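PDB 4GDI: neuraminidase from Influenza A virus, which resembles influenza sialidases in fold and may remove terminal sialic acid from glycoconjugates, although its putative active site has diverged. Local coordinates for residues P32-A44 with K55-L68. Sequence-based numbering, arbitrary orientation.
Sequences PELPGDLILSRRA and KFFIAYGLSANQHL
Leu40 and Tyr60 bury the most surface here, about 110 and 100 Å²: Leu40 CB sits over one face of the Tyr60 ring, toward its rim, 3.8 Å from the centroid and 22° off the normal, a CH-pi contact. With CG between backbone N and carbonyl carbon (chi1 71°), Tyr60 swings its ring back over strand 39-42, bringing the ring edge to Ser41 O in plane. Beside it, the Arg42 guanidinium lays one face over Tyr60 CB, Arg42 CZ lying 3.6 Å from Tyr60 CB, while its NH2 pairs with Glu74. Leu40 N bonds to Gly61 O at 2.7 Å and Tyr60 N to Leu40 O at 3.0 Å, so Tyr60 and Gly61 together face Leu40, as in a classic beta bulge; reciprocal Arg42-Ile58 backbone bonds fix the register.

Ser63, third in buried area, ties down the approach to the strand. Its OG donates to Pro35 O at 2.6 Å, on a lone pair in the carbonyl plane, and accepts from Leu38 N at 2.9 Å, so two bonds hold the hydroxyl. Farther out, in the type I' turn Ala64-His67, Gln66 OE1 accepts from Leu34 N at 3.0 Å, on an in-plane lone pair, and Gln66 NE2 donates to Leu34 O at 2.9 Å, more bent. The N-to-C directions of strands 39-42 and 55-64 differ by 150°, an antiparallel pairing within one sheet of the neuraminidase beta-propeller.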
# COMPACT_ATOMS: atom_id res chain seq x y z
N PRO A 32 14.28 -17.94 16.42
CA PRO A 32 15.26 -17.04 17.06
C PRO A 32 15.69 -15.86 16.20
O PRO A 32 16.33 -14.94 16.69
CB PRO A 32 16.45 -17.96 17.36
CG PRO A 32 16.37 -19.02 16.31
CD PRO A 32 14.88 -19.25 16.11
N GLU A 33 15.33 -15.89 14.92
CA GLU A 33 15.63 -14.75 14.05
C GLU A 33 14.36 -14.00 13.61
O GLU A 33 13.26 -14.54 13.61
CB GLU A 33 16.43 -15.22 12.83
CG GLU A 33 17.83 -15.70 13.18
CD GLU A 33 18.65 -16.09 11.96
OE1 GLU A 33 18.07 -16.57 10.97
OE2 GLU A 33 19.89 -15.91 12.00
N LEU A 34 14.52 -12.73 13.27
CA LEU A 34 13.44 -11.95 12.69
C LEU A 34 13.97 -11.10 11.54
O LEU A 34 15.16 -10.82 11.47
CB LEU A 34 12.72 -11.09 13.73
CG LEU A 34 13.50 -10.38 14.83
CD1 LEU A 34 14.76 -9.72 14.31
CD2 LEU A 34 12.59 -9.34 15.48
N PRO A 35 13.08 -10.72 10.62
CA PRO A 35 13.51 -9.93 9.48
C PRO A 35 13.89 -8.51 9.89
O PRO A 35 13.50 -8.07 10.97
CB PRO A 35 12.28 -9.93 8.56
CG PRO A 35 11.13 -10.20 9.47
CD PRO A 35 11.65 -11.07 10.57
N GLY A 36 14.67 -7.82 9.06
CA GLY A 36 15.05 -6.45 9.34
C GLY A 36 13.91 -5.48 9.10
O GLY A 36 12.96 -5.80 8.39
N ASP A 37 13.99 -4.30 9.70
CA ASP A 37 13.00 -3.24 9.49
C ASP A 37 11.64 -3.60 10.08
O ASP A 37 10.60 -3.10 9.66
CB ASP A 37 12.86 -2.92 8.00
CG ASP A 37 14.06 -2.15 7.46
OD1 ASP A 37 14.59 -1.29 8.19
OD2 ASP A 37 14.48 -2.41 6.31
N LEU A 38 11.67 -4.47 11.08
CA LEU A 38 10.48 -4.77 11.86
C LEU A 38 10.44 -3.78 13.00
O LEU A 38 11.46 -3.51 13.64
CB LEU A 38 10.55 -6.19 12.39
CG LEU A 38 9.30 -7.06 12.40
CD1 LEU A 38 8.78 -7.27 10.99
CD2 LEU A 38 9.64 -8.39 13.05
N ILE A 39 9.27 -3.21 13.26
CA ILE A 39 9.09 -2.34 14.41
C ILE A 39 8.73 -3.19 15.62
O ILE A 39 7.70 -3.86 15.64
CB ILE A 39 8.00 -1.30 14.15
CG1 ILE A 39 8.33 -0.52 12.87
CG2 ILE A 39 7.86 -0.38 15.37
CD1 ILE A 39 7.31 0.53 12.51
N LEU A 40 9.59 -3.16 16.63
CA LEU A 40 9.40 -3.94 17.85
C LEU A 40 8.41 -3.25 18.77
O LEU A 40 8.52 -2.05 19.03
CB LEU A 40 10.74 -4.12 18.57
CG LEU A 40 11.78 -4.87 17.73
CD1 LEU A 40 13.06 -4.99 18.50
CD2 LEU A 40 11.26 -6.24 17.33
N SER A 41 7.47 -4.03 19.30
CA SER A 41 6.33 -3.45 20.00
C SER A 41 6.18 -3.90 21.44
O SER A 41 6.54 -5.02 21.82
CB SER A 41 5.05 -3.79 19.23
OG SER A 41 4.92 -5.18 19.01
N ARG A 42 5.61 -3.02 22.25
CA ARG A 42 5.23 -3.37 23.59
C ARG A 42 3.95 -2.64 23.92
O ARG A 42 3.59 -1.69 23.24
CB ARG A 42 6.34 -3.04 24.60
CG ARG A 42 6.78 -1.58 24.66
CD ARG A 42 7.94 -1.43 25.65
NE ARG A 42 8.58 -0.12 25.60
CZ ARG A 42 9.83 0.12 26.00
NH1 ARG A 42 10.59 -0.86 26.48
NH2 ARG A 42 10.32 1.35 25.91
N ARG A 43 3.27 -3.12 24.96
CA ARG A 43 2.03 -2.55 25.43
C ARG A 43 1.00 -2.55 24.30
O ARG A 43 0.18 -1.64 24.18
CB ARG A 43 2.27 -1.16 26.03
CG ARG A 43 3.32 -1.21 27.15
CD ARG A 43 3.22 -0.09 28.17
NE ARG A 43 3.97 1.10 27.76
CZ ARG A 43 5.30 1.22 27.83
NH1 ARG A 43 6.06 0.22 28.28
NH2 ARG A 43 5.88 2.35 27.43
N ALA A 44 1.03 -3.61 23.51
CA ALA A 44 0.15 -3.72 22.36
C ALA A 44 -1.24 -4.20 22.75
O ALA A 44 -1.44 -4.82 23.81
CB ALA A 44 0.75 -4.65 21.30
N LYS A 55 -3.60 -3.59 15.32
CA LYS A 55 -2.73 -3.67 16.48
C LYS A 55 -2.22 -2.27 16.79
O LYS A 55 -1.55 -1.65 15.97
CB LYS A 55 -1.55 -4.61 16.19
CG LYS A 55 -0.52 -4.66 17.31
CD LYS A 55 0.53 -5.74 17.06
CE LYS A 55 1.93 -5.15 17.00
NZ LYS A 55 2.91 -6.07 16.35
N PHE A 56 -2.56 -1.77 17.98
CA PHE A 56 -2.01 -0.53 18.50
C PHE A 56 -0.89 -0.90 19.47
O PHE A 56 -1.03 -1.85 20.24
CB PHE A 56 -3.09 0.26 19.24
CG PHE A 56 -4.14 0.84 18.33
CD1 PHE A 56 -5.17 0.05 17.86
CD2 PHE A 56 -4.11 2.18 17.98
CE1 PHE A 56 -6.13 0.58 17.04
CE2 PHE A 56 -5.08 2.70 17.16
CZ PHE A 56 -6.07 1.91 16.69
N PHE A 57 0.20 -0.15 19.45
CA PHE A 57 1.36 -0.49 20.26
C PHE A 57 2.36 0.65 20.41
O PHE A 57 2.39 1.59 19.61
CB PHE A 57 2.08 -1.70 19.66
CG PHE A 57 2.67 -1.46 18.30
CD1 PHE A 57 1.91 -1.64 17.16
CD2 PHE A 57 3.99 -1.08 18.16
CE1 PHE A 57 2.46 -1.42 15.90
CE2 PHE A 57 4.55 -0.87 16.90
CZ PHE A 57 3.78 -1.04 15.78
N ILE A 58 3.17 0.58 21.47
CA ILE A 58 4.26 1.53 21.64
C ILE A 58 5.49 0.90 20.99
O ILE A 58 5.84 -0.25 21.30
CB ILE A 58 4.54 1.82 23.13
CG1 ILE A 58 3.25 2.19 23.88
CG2 ILE A 58 5.56 2.93 23.27
CD1 ILE A 58 2.52 3.39 23.30
N ALA A 59 6.14 1.63 20.09
CA ALA A 59 7.36 1.13 19.45
C ALA A 59 8.55 1.36 20.36
O ALA A 59 8.64 2.41 21.01
CB ALA A 59 7.59 1.82 18.12
N TYR A 60 9.46 0.40 20.43
CA TYR A 60 10.68 0.60 21.20
C TYR A 60 11.95 0.29 20.42
O TYR A 60 13.05 0.52 20.93
CB TYR A 60 10.66 -0.19 22.50
CG TYR A 60 10.80 -1.67 22.34
CD1 TYR A 60 12.06 -2.27 22.28
CD2 TYR A 60 9.68 -2.48 22.29
CE1 TYR A 60 12.19 -3.63 22.15
CE2 TYR A 60 9.80 -3.85 22.16
CZ TYR A 60 11.05 -4.42 22.09
OH TYR A 60 11.16 -5.79 21.96
N GLY A 61 11.81 -0.20 19.20
CA GLY A 61 12.98 -0.42 18.37
C GLY A 61 12.68 -0.92 16.99
O GLY A 61 11.55 -1.31 16.66
N LEU A 62 13.73 -0.94 16.17
CA LEU A 62 13.66 -1.41 14.81
C LEU A 62 14.74 -2.46 14.62
O LEU A 62 15.90 -2.22 14.96
CB LEU A 62 13.90 -0.24 13.85
CG LEU A 62 13.43 -0.45 12.41
CD1 LEU A 62 11.92 -0.46 12.36
CD2 LEU A 62 13.98 0.65 11.49
N SER A 63 14.39 -3.61 14.07
CA SER A 63 15.37 -4.67 13.85
C SER A 63 16.32 -4.38 12.70
O SER A 63 15.94 -3.82 11.66
CB SER A 63 14.65 -5.98 13.56
OG SER A 63 13.89 -5.86 12.36
N ALA A 64 17.57 -4.79 12.88
CA ALA A 64 18.58 -4.73 11.83
C ALA A 64 19.59 -5.87 12.02
O ALA A 64 20.24 -5.97 13.07
CB ALA A 64 19.28 -3.38 11.86
N ASN A 65 19.71 -6.74 11.02
CA ASN A 65 20.60 -7.89 11.11
C ASN A 65 20.56 -8.55 12.49
O ASN A 65 21.60 -8.79 13.10
CB ASN A 65 22.05 -7.48 10.81
CG ASN A 65 22.17 -6.71 9.52
OD1 ASN A 65 21.95 -7.26 8.44
ND2 ASN A 65 22.54 -5.43 9.62
N GLN A 66 19.35 -8.81 12.97
CA GLN A 66 19.13 -9.54 14.22
C GLN A 66 19.35 -8.71 15.49
O GLN A 66 18.99 -9.15 16.59
CB GLN A 66 19.97 -10.82 14.28
CG GLN A 66 19.72 -11.76 13.11
CD GLN A 66 18.23 -11.95 12.83
OE1 GLN A 66 17.44 -12.19 13.74
NE2 GLN A 66 17.85 -11.80 11.57
N HIS A 67 19.92 -7.52 15.35
CA HIS A 67 20.07 -6.63 16.50
C HIS A 67 19.20 -5.40 16.35
O HIS A 67 18.45 -5.27 15.38
CB HIS A 67 21.54 -6.26 16.69
CG HIS A 67 22.44 -7.45 16.80
ND1 HIS A 67 23.06 -8.02 15.71
CD2 HIS A 67 22.80 -8.20 17.87
CE1 HIS A 67 23.77 -9.06 16.10
NE2 HIS A 67 23.63 -9.19 17.41
N LEU A 68 19.27 -4.50 17.32
CA LEU A 68 18.50 -3.27 17.25
C LEU A 68 19.31 -2.23 16.51
O LEU A 68 20.47 -2.01 16.84
CB LEU A 68 18.16 -2.77 18.65
CG LEU A 68 17.08 -3.56 19.39
CD1 LEU A 68 17.54 -3.89 20.78
CD2 LEU A 68 15.79 -2.77 19.43
O HOH W 1 16.80 -8.45 11.66
O HOH W 2 8.38 -7.11 21.08
O HOH W 3 9.29 2.88 23.86